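Local coordinates for uncharacterized protein (Azotobacter vinelandii, PDB 6RK0) that binds heme b and FAD and probably works as a low-potential terminal oxidase associated with the iron-only nitrogenase, at residues G66-W71 / R119-S124; N135-D138 / E144-R147. All coordinates share one frame; numbering follows the deposited sequence.

Overall arrangement
Both contacts belong to one subunit of a dimeric flavin-binding β-barrel protein of the pyridoxamine 5'-phosphate oxidase family. Contact 1 (66-71 with 119-124) joins two strands of the barrel wall that flank strand 159-165; contact 2 (135-138 with 144-147) lies on helix 126-140, which follows strand 121-122, and on the loop after it. Their centres are 19 Å apart and their nearest atoms about 6 Å, without touching. Strand 68-74 runs on from contact 1 to H72, the axial heme ligand; the W71 side chain lies about 6 Å from FAD and about 10 Å from heme. Contact 2 reaches the heme itself, with F136 and W145 in its pocket.

Contact 1: residues G66-W71 / R119-S124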
loop_
_atom_site.group_PDB
_atom_site.type_symbol
_atom_site.label_atom_id
_atom_site.label_comp_id
_atom_site.label_asym_id
_atom_site.label_seq_id
_atom_site.Cartn_x
_atom_site.Cartn_y
_atom_site.Cartn_z
ATOM N N GLY A 66 13.631 15.756 -7.693
ATOM C CA GLY A 66 15.057 15.473 -7.594
ATOM C C GLY A 66 15.330 14.396 -6.562
ATOM O O GLY A 66 14.755 13.295 -6.605
ATOM N N ASP A 67 16.199 14.707 -5.606
ATOM C CA ASP A 67 16.657 13.726 -4.635
ATOM C C ASP A 67 15.868 13.719 -3.323
ATOM O O ASP A 67 16.356 13.176 -2.322
ATOM C CB ASP A 67 18.154 13.911 -4.353
ATOM C CG ASP A 67 18.506 15.267 -3.718
ATOM O OD1 ASP A 67 17.634 16.092 -3.374
ATOM O OD2 ASP A 67 19.718 15.510 -3.563
ATOM N N ARG A 68 14.643 14.250 -3.320
ATOM C CA ARG A 68 13.793 14.187 -2.141
ATOM C C ARG A 68 12.364 13.844 -2.546
ATOM O O ARG A 68 11.907 14.181 -3.651
ATOM C CB ARG A 68 13.752 15.499 -1.346
ATOM C CG ARG A 68 15.170 15.993 -0.957
ATOM C CD ARG A 68 15.149 17.227 -0.098
ATOM N NE ARG A 68 14.629 16.973 1.232
ATOM C CZ ARG A 68 15.329 16.407 2.217
ATOM N NH1 ARG A 68 16.614 16.018 2.062
ATOM N NH2 ARG A 68 14.750 16.216 3.387
ATOM N N VAL A 69 11.645 13.195 -1.626
ATOM C CA VAL A 69 10.210 13.022 -1.741
ATOM C C VAL A 69 9.522 13.879 -0.706
ATOM O O VAL A 69 10.097 14.209 0.345
ATOM C CB VAL A 69 9.744 11.557 -1.614
ATOM C CG1 VAL A 69 10.224 10.744 -2.792
ATOM C CG2 VAL A 69 10.111 10.982 -0.272
ATOM N N TYR A 70 8.278 14.231 -1.011
ATOM C CA TYR A 70 7.487 15.178 -0.252
ATOM C C TYR A 70 6.107 14.591 0.007
ATOM O O TYR A 70 5.579 13.843 -0.819
ATOM C CB TYR A 70 7.269 16.489 -1.070
ATOM C CG TYR A 70 8.568 17.231 -1.337
ATOM C CD1 TYR A 70 9.451 16.803 -2.331
ATOM C CD2 TYR A 70 8.927 18.342 -0.564
ATOM C CE1 TYR A 70 10.673 17.476 -2.551
ATOM C CE2 TYR A 70 10.140 19.007 -0.792
ATOM C CZ TYR A 70 11.001 18.554 -1.770
ATOM O OH TYR A 70 12.169 19.244 -1.960
ATOM N N TRP A 71 5.501 14.986 1.131
ATOM C CA TRP A 71 4.111 14.647 1.415
ATOM C C TRP A 71 3.517 15.791 2.237
ATOM O O TRP A 71 4.244 16.655 2.753
ATOM C CB TRP A 71 3.962 13.268 2.079
ATOM C CG TRP A 71 4.624 13.107 3.416
ATOM C CD1 TRP A 71 4.026 13.100 4.643
ATOM C CD2 TRP A 71 6.021 12.831 3.667
ATOM N NE1 TRP A 71 4.964 12.846 5.622
ATOM C CE2 TRP A 71 6.188 12.668 5.049
ATOM C CE3 TRP A 71 7.142 12.685 2.843
ATOM C CZ2 TRP A 71 7.442 12.382 5.635
ATOM C CZ3 TRP A 71 8.391 12.437 3.420
ATOM C CH2 TRP A 71 8.506 12.278 4.789
ATOM N N ARG A 119 15.765 11.007 8.471
ATOM C CA ARG A 119 15.144 12.090 9.214
ATOM C C ARG A 119 14.484 13.036 8.216
ATOM O O ARG A 119 15.169 13.715 7.437
ATOM C CB ARG A 119 16.187 12.818 10.059
ATOM C CG ARG A 119 15.620 13.830 11.032
ATOM C CD ARG A 119 14.772 13.212 12.115
ATOM N NE ARG A 119 15.459 12.173 12.869
ATOM C CZ ARG A 119 15.942 12.331 14.100
ATOM N NH1 ARG A 119 15.845 13.504 14.732
ATOM N NH2 ARG A 119 16.516 11.279 14.699
ATOM N N ALA A 120 13.156 13.085 8.247
ATOM C CA ALA A 120 12.413 14.001 7.418
ATOM C C ALA A 120 12.505 15.410 7.997
ATOM O O ALA A 120 12.856 15.617 9.161
ATOM C CB ALA A 120 10.960 13.538 7.337
ATOM N N GLU A 121 12.164 16.380 7.154
ATOM C CA GLU A 121 12.249 17.793 7.472
ATOM C C GLU A 121 10.963 18.491 7.081
ATOM O O GLU A 121 10.418 18.221 6.009
ATOM C CB GLU A 121 13.400 18.461 6.654
ATOM C CG GLU A 121 14.757 17.767 6.854
ATOM C CD GLU A 121 15.857 18.261 5.920
ATOM O OE1 GLU A 121 15.700 19.317 5.246
ATOM O OE2 GLU A 121 16.911 17.569 5.864
ATOM N N LEU A 122 10.486 19.396 7.927
ATOM C CA LEU A 122 9.305 20.185 7.575
ATOM C C LEU A 122 9.710 21.435 6.810
ATOM O O LEU A 122 10.748 22.034 7.070
ATOM C CB LEU A 122 8.560 20.684 8.799
ATOM C CG LEU A 122 7.928 19.616 9.654
ATOM C CD1 LEU A 122 7.211 20.281 10.823
ATOM C CD2 LEU A 122 6.996 18.661 8.876
ATOM N N ILE A 123 8.857 21.854 5.885
ATOM C CA ILE A 123 9.061 23.132 5.210
ATOM C C ILE A 123 8.396 24.216 6.052
ATOM O O ILE A 123 7.173 24.274 6.143
ATOM C CB ILE A 123 8.476 23.098 3.797
ATOM C CG1 ILE A 123 9.094 21.979 2.981
ATOM C CG2 ILE A 123 8.659 24.456 3.134
ATOM C CD1 ILE A 123 8.662 21.953 1.593
ATOM N N SER A 124 9.187 25.091 6.648
ATOM C CA SER A 124 8.627 26.187 7.443
ATOM C C SER A 124 8.405 27.458 6.641
ATOM O O SER A 124 7.623 28.317 7.060
ATOM C CB SER A 124 9.517 26.480 8.656
ATOM O OG SER A 124 10.818 26.818 8.229
HETATM O O HOH W 1 15.923 13.828 4.761
HETATM O O HOH W 2 18.352 15.052 4.155
#
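R68 on strand 68-74 and E121 on strand 121-122 meet across a wall of the split-barrel-like, flavin-binding fold of the pyridoxamine 5'-phosphate oxidase family. Their salt bridge is long and rests on charge alone: R68 NH2 is 3.6 Å from E121 OE2, but the carboxylate sits over one face of the guanidinium, so no N-H points at that oxygen. The two planes are tilted 34° against each other, and the side chains cross at about a right angle. Water completes the polar link. One molecule accepts from R68 NH2 at 3.0 Å and donates to R119 O at 2.8 Å; a second, in the guanidinium plane, accepts from R68 NH1 and donates only weakly to E121 OE2. The R68 chain runs straight through chi2 and bends at chi3 (69°), which brings the guanidinium up to the E121 carboxylate, while R68 NE is hydrogen-bonded to S163 OG, which helps to fix the guanidinium.

Two apolar touches lie further in, apart from each other. The I123 CD1 methyl comes to the edge of the Y70 ring, near its plane, and the benzo end of the W71 indole meets A120 CB obliquely. With W71 CG lying between its backbone N and carbonyl carbon (chi1 62°), the benzo end of the indole is brought up to A120.

The strands do not pair directly; their short touching parts run 74° apart. Strand 159-165 lies between them and pairs with both, through backbone bonds of V69 with L164, W71 with A162 and E121 with S163. W63 also meets the Y70 ring, F80 meets W71, and helix 126-140 packs on I123. The closest apolar approach across the contact is W71 CH2 to A120 CB, 3.8 Å.

Contact 2: residues N135-D138 / E144-R147; sequences NFVD and EWER. With HEM (protoporphyrin IX containing Fe), chain C.
D138 OD1, near the end of helix 126-140, accepts a hydrogen bond from the backbone N of W145 at 2.8 Å. The bond is fairly straight (166°) and uses the syn lone pair of OD1, the side of the other carboxylate oxygen. E144 N also approaches OD1, at 3.1 Å. This side-chain-to-backbone grip ties the loop to the helix it has just left, beside the heme pocket. One turn within 144-147 is closed by R147 N to E144 O, and there R147 NH1 meets E144 OE1 in its guanidinium plane at 2.9 Å, in a salt bridge on the anti lone pair. R147 is further held by D218.

V137 fills the angle between helix and loop. Its CG2 methyl lies 3.8 Å from W145 CE3, at the edge of the indole and near its plane. The W145 CG is anti to the backbone N (chi1 178°), which carries the ring to the heme, where CZ3 is 3.8 Å from the CMC methyl. The vinyl carbon CBB lies over one face of the F136 ring, and F136 CE2 comes 3.4 Å from heme C3B; W63 stacks on F136.

F136, V137 and W145 give the heme an apolar, aromatic border by van der Waals contact, while the iron is bound by H72 and by water 3 at 2.1 Å; the hydrogen bond to D138 holds the loop that carries W145.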
loop_
_atom_site.group_PDB
_atom_site.type_symbol
_atom_site.label_atom_id
_atom_site.label_comp_id
_atom_site.label_asym_id
_atom_site.label_seq_id
_atom_site.Cartn_x
_atom_site.Cartn_y
_atom_site.Cartn_z
ATOM N N ASN A 135 3.741 22.005 -7.375
ATOM C CA ASN A 135 4.420 20.921 -8.072
ATOM C C ASN A 135 3.680 19.604 -7.868
ATOM O O ASN A 135 3.588 18.795 -8.797
ATOM C CB ASN A 135 5.849 20.790 -7.543
ATOM C CG ASN A 135 6.737 21.976 -7.874
ATOM O OD1 ASN A 135 6.496 22.717 -8.833
ATOM N ND2 ASN A 135 7.803 22.140 -7.085
ATOM N N PHE A 136 3.162 19.366 -6.657
ATOM C CA PHE A 136 2.390 18.144 -6.389
ATOM C C PHE A 136 1.180 18.065 -7.311
ATOM O O PHE A 136 0.966 17.062 -8.009
ATOM C CB PHE A 136 1.971 18.195 -4.923
ATOM C CG PHE A 136 1.063 17.095 -4.439
ATOM C CD1 PHE A 136 1.155 15.782 -4.891
ATOM C CD2 PHE A 136 0.110 17.420 -3.470
ATOM C CE1 PHE A 136 0.295 14.797 -4.349
ATOM C CE2 PHE A 136 -0.719 16.432 -2.912
ATOM C CZ PHE A 136 -0.608 15.128 -3.372
ATOM N N VAL A 137 0.357 19.116 -7.327
ATOM C CA VAL A 137 -0.870 19.076 -8.109
ATOM C C VAL A 137 -0.560 18.912 -9.592
ATOM O O VAL A 137 -1.170 18.079 -10.269
ATOM C CB VAL A 137 -1.692 20.358 -7.830
ATOM C CG1 VAL A 137 -2.821 20.525 -8.834
ATOM C CG2 VAL A 137 -2.188 20.364 -6.393
ATOM N N ASP A 138 0.372 19.712 -10.115
ATOM C CA ASP A 138 0.656 19.653 -11.540
ATOM C C ASP A 138 1.417 18.409 -11.947
ATOM O O ASP A 138 1.398 18.037 -13.129
ATOM C CB ASP A 138 1.396 20.925 -11.976
ATOM C CG ASP A 138 0.454 22.103 -12.059
ATOM O OD1 ASP A 138 -0.749 22.013 -11.748
ATOM O OD2 ASP A 138 0.920 23.178 -12.506
ATOM N N GLU A 144 -2.945 21.919 -13.979
ATOM C CA GLU A 144 -4.183 21.991 -13.239
ATOM C C GLU A 144 -4.216 23.137 -12.235
ATOM O O GLU A 144 -5.270 23.764 -12.065
ATOM C CB GLU A 144 -4.469 20.664 -12.577
ATOM C CG GLU A 144 -5.797 20.599 -11.878
ATOM C CD GLU A 144 -7.015 20.550 -12.795
ATOM O OE1 GLU A 144 -6.911 20.597 -14.056
ATOM O OE2 GLU A 144 -8.113 20.488 -12.179
ATOM N N TRP A 145 -3.114 23.408 -11.536
ATOM C CA TRP A 145 -3.121 24.389 -10.447
ATOM C C TRP A 145 -3.661 25.738 -10.918
ATOM O O TRP A 145 -4.453 26.394 -10.223
ATOM C CB TRP A 145 -1.713 24.524 -9.896
ATOM C CG TRP A 145 -1.536 25.542 -8.789
ATOM C CD1 TRP A 145 -1.332 26.894 -8.928
ATOM C CD2 TRP A 145 -1.502 25.273 -7.367
ATOM N NE1 TRP A 145 -1.181 27.458 -7.696
ATOM C CE2 TRP A 145 -1.294 26.490 -6.724
ATOM C CE3 TRP A 145 -1.648 24.127 -6.586
ATOM C CZ2 TRP A 145 -1.178 26.586 -5.340
ATOM C CZ3 TRP A 145 -1.542 24.209 -5.204
ATOM C CH2 TRP A 145 -1.304 25.437 -4.593
ATOM N N GLU A 146 -3.240 26.157 -12.123
ATOM C CA GLU A 146 -3.634 27.413 -12.747
ATOM C C GLU A 146 -5.123 27.523 -13.007
ATOM O O GLU A 146 -5.617 28.655 -13.154
ATOM C CB GLU A 146 -2.900 27.508 -14.112
ATOM C CG GLU A 146 -3.679 28.224 -15.280
ATOM C CD GLU A 146 -2.801 28.771 -16.421
ATOM O OE1 GLU A 146 -1.668 28.281 -16.616
ATOM O OE2 GLU A 146 -3.243 29.717 -17.118
ATOM N N ARG A 147 -5.794 26.377 -13.213
ATOM C CA ARG A 147 -7.220 26.339 -13.518
ATOM C C ARG A 147 -8.099 26.579 -12.296
ATOM O O ARG A 147 -9.291 26.873 -12.437
ATOM C CB ARG A 147 -7.631 25.009 -14.179
ATOM C CG ARG A 147 -6.824 24.614 -15.442
ATOM C CD ARG A 147 -7.280 23.312 -16.067
ATOM N NE ARG A 147 -6.426 23.089 -17.214
ATOM C CZ ARG A 147 -5.457 22.164 -17.309
ATOM N NH1 ARG A 147 -5.227 21.253 -16.354
ATOM N NH2 ARG A 147 -4.714 22.143 -18.399
HETATM C CHA HEM C . -5.414 16.403 3.865
HETATM C CHB HEM C . -5.251 14.541 -0.546
HETATM C CHC HEM C . -3.652 18.767 -2.231
HETATM C CHD HEM C . -4.104 20.703 2.121
HETATM C C1A HEM C . -5.517 15.555 2.796
HETATM C C2A HEM C . -5.982 14.177 2.909
HETATM C C3A HEM C . -5.936 13.636 1.678
HETATM C C4A HEM C . -5.443 14.693 0.807
HETATM C CMA HEM C . -6.323 12.260 1.211
HETATM C CAA HEM C . -6.477 13.489 4.190
HETATM C CBA HEM C . -7.942 13.853 4.555
HETATM C CGA HEM C . -8.451 12.794 5.497
HETATM O O1A HEM C . -9.277 11.897 5.100
HETATM O O2A HEM C . -8.000 12.791 6.690
HETATM C C1B HEM C . -4.828 15.520 -1.405
HETATM C C2B HEM C . -4.570 15.334 -2.814
HETATM C C3B HEM C . -4.116 16.513 -3.263
HETATM C C4B HEM C . -4.091 17.451 -2.157
HETATM C CMB HEM C . -4.790 14.009 -3.534
HETATM C CAB HEM C . -3.692 16.944 -4.647
HETATM C CBB HEM C . -3.901 16.263 -5.769
HETATM C C1C HEM C . -3.633 19.656 -1.196
HETATM C C2C HEM C . -3.222 21.023 -1.309
HETATM C C3C HEM C . -3.393 21.587 -0.110
HETATM C C4C HEM C . -3.885 20.562 0.774
HETATM C CMC HEM C . -2.655 21.632 -2.583
HETATM C CAC HEM C . -3.147 23.011 0.310
HETATM C CBC HEM C . -3.402 24.031 -0.541
HETATM C C1D HEM C . -4.460 19.686 2.999
HETATM C C2D HEM C . -4.636 19.845 4.413
HETATM C C3D HEM C . -4.993 18.656 4.902
HETATM C C4D HEM C . -5.044 17.729 3.786
HETATM C CMD HEM C . -4.442 21.142 5.195
HETATM C CAD HEM C . -5.371 18.307 6.336
HETATM C CBD HEM C . -6.895 18.429 6.529
HETATM C CGD HEM C . -7.266 18.303 7.996
HETATM O O1D HEM C . -7.417 17.172 8.498
HETATM O O2D HEM C . -7.391 19.344 8.680
HETATM N NA HEM C . -5.197 15.856 1.503
HETATM N NB HEM C . -4.547 16.805 -1.015
HETATM N NC HEM C . -4.036 19.398 0.077
HETATM N ND HEM C . -4.715 18.395 2.623
HETATM FE FE HEM C . -4.587 17.635 0.810
HETATM O O HOH W 3 -6.611 18.134 0.464
#